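Local coordinates for cytokinesis protein 2 (Saccharomyces cerevisiae, PDB 4WPE) that binds phospholipids, probably through this F-BAR domain, and mediates the cytoskeletal rearrangements required for cytokinesis, working with the medial actin ring, at residues L42-R47 with R105-D110. Sequence-based numbering, arbitrary orientation.
Sequences LFFKQR and RQIYTD
CD1 of I107 sits over one face of the F44 ring in a CH-pi contact, 3.6 Å from the ring centroid and displaced toward the CG side of the rim. The two side chains meet at about a right angle, and CD1 is the isoleucine atom that does the touching. Next to this pair, CB of F44 comes to 3.9 Å from CB of Y108, near the plane of the tyrosine ring. K45 lies over one face of that ring in a second CH-pi contact, its CG 4.3 Å from the centroid and offset toward the rim; its CB approaches Y108 CE1 to 3.5 Å. With CG anti to the backbone N (chi1 -179°) and the rest of its chain extended, K45 runs alongside the tyrosine in the same direction, bringing CD to 3.6 Å from Y108 OH. Replacing Y108 by alanine would probably leave the lysine methylenes without the ring face they lie on and that chain freer to turn. The contact illustrates how long helices pack in an F-BAR domain: segments 42-47 and 105-110, on helices 37-71 and 76-162, have axes 8.9 Å apart and N-to-C directions 141° apart, with F44 and Y108 closest in the backbone register. A wider, pi-type turn at 105-109 interrupts the regular winding of the second helix here. Further out, L234 of helix 170-259 touches F44, F104 meets the Y108 ring, and I61 of the second subunit packs on F43.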
# COMPACT_ATOMS: atom_id res chain seq x y z
N LEU A 42 -18.23 -6.06 -0.23
CA LEU A 42 -17.44 -5.83 -1.44
C LEU A 42 -16.18 -5.05 -1.12
O LEU A 42 -15.11 -5.34 -1.66
CB LEU A 42 -18.27 -5.10 -2.49
CG LEU A 42 -17.60 -4.97 -3.87
CD1 LEU A 42 -17.54 -6.31 -4.57
CD2 LEU A 42 -18.32 -3.94 -4.73
N PHE A 43 -16.30 -4.05 -0.25
CA PHE A 43 -15.16 -3.23 0.14
C PHE A 43 -14.07 -4.07 0.79
O PHE A 43 -12.89 -3.96 0.44
CB PHE A 43 -15.59 -2.12 1.09
CG PHE A 43 -14.44 -1.34 1.67
CD1 PHE A 43 -13.71 -0.46 0.89
CD2 PHE A 43 -14.08 -1.50 3.00
CE1 PHE A 43 -12.65 0.25 1.42
CE2 PHE A 43 -13.03 -0.79 3.54
CZ PHE A 43 -12.31 0.08 2.75
N PHE A 44 -14.47 -4.92 1.74
CA PHE A 44 -13.55 -5.81 2.43
C PHE A 44 -12.81 -6.72 1.46
O PHE A 44 -11.61 -6.97 1.61
CB PHE A 44 -14.30 -6.65 3.46
CG PHE A 44 -14.74 -5.88 4.68
CD1 PHE A 44 -15.89 -6.24 5.35
CD2 PHE A 44 -13.98 -4.82 5.15
CE1 PHE A 44 -16.30 -5.54 6.48
CE2 PHE A 44 -14.38 -4.12 6.28
CZ PHE A 44 -15.54 -4.48 6.94
N LYS A 45 -13.54 -7.22 0.47
CA LYS A 45 -12.96 -8.10 -0.53
C LYS A 45 -11.92 -7.38 -1.38
O LYS A 45 -10.78 -7.82 -1.48
CB LYS A 45 -14.05 -8.69 -1.42
CG LYS A 45 -13.53 -9.64 -2.48
CD LYS A 45 -14.67 -10.25 -3.29
CE LYS A 45 -14.15 -11.31 -4.24
NZ LYS A 45 -15.07 -11.51 -5.40
N GLN A 46 -12.32 -6.26 -1.97
CA GLN A 46 -11.44 -5.49 -2.85
C GLN A 46 -10.23 -4.95 -2.10
O GLN A 46 -9.11 -4.97 -2.62
CB GLN A 46 -12.20 -4.34 -3.50
CG GLN A 46 -13.32 -4.79 -4.42
CD GLN A 46 -13.60 -3.78 -5.52
OE1 GLN A 46 -14.66 -3.15 -5.54
NE2 GLN A 46 -12.66 -3.63 -6.44
N ARG A 47 -10.46 -4.47 -0.88
CA ARG A 47 -9.38 -4.02 -0.01
C ARG A 47 -8.41 -5.16 0.30
O ARG A 47 -7.19 -4.95 0.35
CB ARG A 47 -9.97 -3.44 1.28
CG ARG A 47 -8.95 -3.11 2.35
CD ARG A 47 -8.26 -1.80 2.08
NE ARG A 47 -8.04 -1.07 3.32
CZ ARG A 47 -7.02 -1.27 4.14
NH1 ARG A 47 -6.11 -2.20 3.85
NH2 ARG A 47 -6.89 -0.56 5.25
N ARG A 105 -10.51 -13.56 5.05
CA ARG A 105 -11.14 -14.73 5.67
C ARG A 105 -11.83 -14.43 7.00
O ARG A 105 -12.92 -14.93 7.25
CB ARG A 105 -10.10 -15.83 5.86
CG ARG A 105 -8.88 -15.68 4.98
CD ARG A 105 -8.22 -17.01 4.70
NE ARG A 105 -7.04 -16.85 3.86
CZ ARG A 105 -5.79 -17.06 4.28
NH1 ARG A 105 -5.57 -17.45 5.52
NH2 ARG A 105 -4.77 -16.88 3.45
N GLN A 106 -11.20 -13.63 7.86
CA GLN A 106 -11.80 -13.38 9.17
C GLN A 106 -12.88 -12.31 9.15
O GLN A 106 -13.82 -12.37 9.95
CB GLN A 106 -10.72 -13.00 10.18
CG GLN A 106 -9.56 -13.96 10.24
CD GLN A 106 -8.49 -13.49 11.19
OE1 GLN A 106 -8.75 -12.68 12.08
NE2 GLN A 106 -7.27 -13.98 11.01
N ILE A 107 -12.78 -11.34 8.26
CA ILE A 107 -13.77 -10.27 8.25
C ILE A 107 -14.61 -10.24 6.97
O ILE A 107 -15.79 -9.95 7.03
CB ILE A 107 -13.11 -8.89 8.51
CG1 ILE A 107 -12.06 -8.56 7.47
CG2 ILE A 107 -12.47 -8.85 9.88
CD1 ILE A 107 -12.55 -7.69 6.36
N TYR A 108 -14.02 -10.53 5.81
CA TYR A 108 -14.81 -10.57 4.58
C TYR A 108 -15.70 -11.80 4.53
O TYR A 108 -16.91 -11.70 4.31
CB TYR A 108 -13.92 -10.54 3.34
CG TYR A 108 -14.61 -11.07 2.10
CD1 TYR A 108 -15.57 -10.32 1.43
CD2 TYR A 108 -14.31 -12.33 1.60
CE1 TYR A 108 -16.20 -10.80 0.30
CE2 TYR A 108 -14.94 -12.83 0.47
CZ TYR A 108 -15.89 -12.06 -0.17
OH TYR A 108 -16.51 -12.55 -1.29
N THR A 109 -15.09 -12.96 4.72
CA THR A 109 -15.80 -14.23 4.66
C THR A 109 -16.87 -14.32 5.74
O THR A 109 -18.00 -14.72 5.47
CB THR A 109 -14.82 -15.42 4.79
OG1 THR A 109 -14.06 -15.54 3.59
CG2 THR A 109 -15.58 -16.72 5.04
N ASP A 110 -16.52 -13.93 6.96
CA ASP A 110 -17.44 -14.01 8.09
C ASP A 110 -18.57 -12.99 7.98
O ASP A 110 -19.65 -13.20 8.54
CB ASP A 110 -16.70 -13.84 9.41
CG ASP A 110 -15.90 -15.08 9.79
OD1 ASP A 110 -14.81 -14.93 10.40
OD2 ASP A 110 -16.35 -16.20 9.49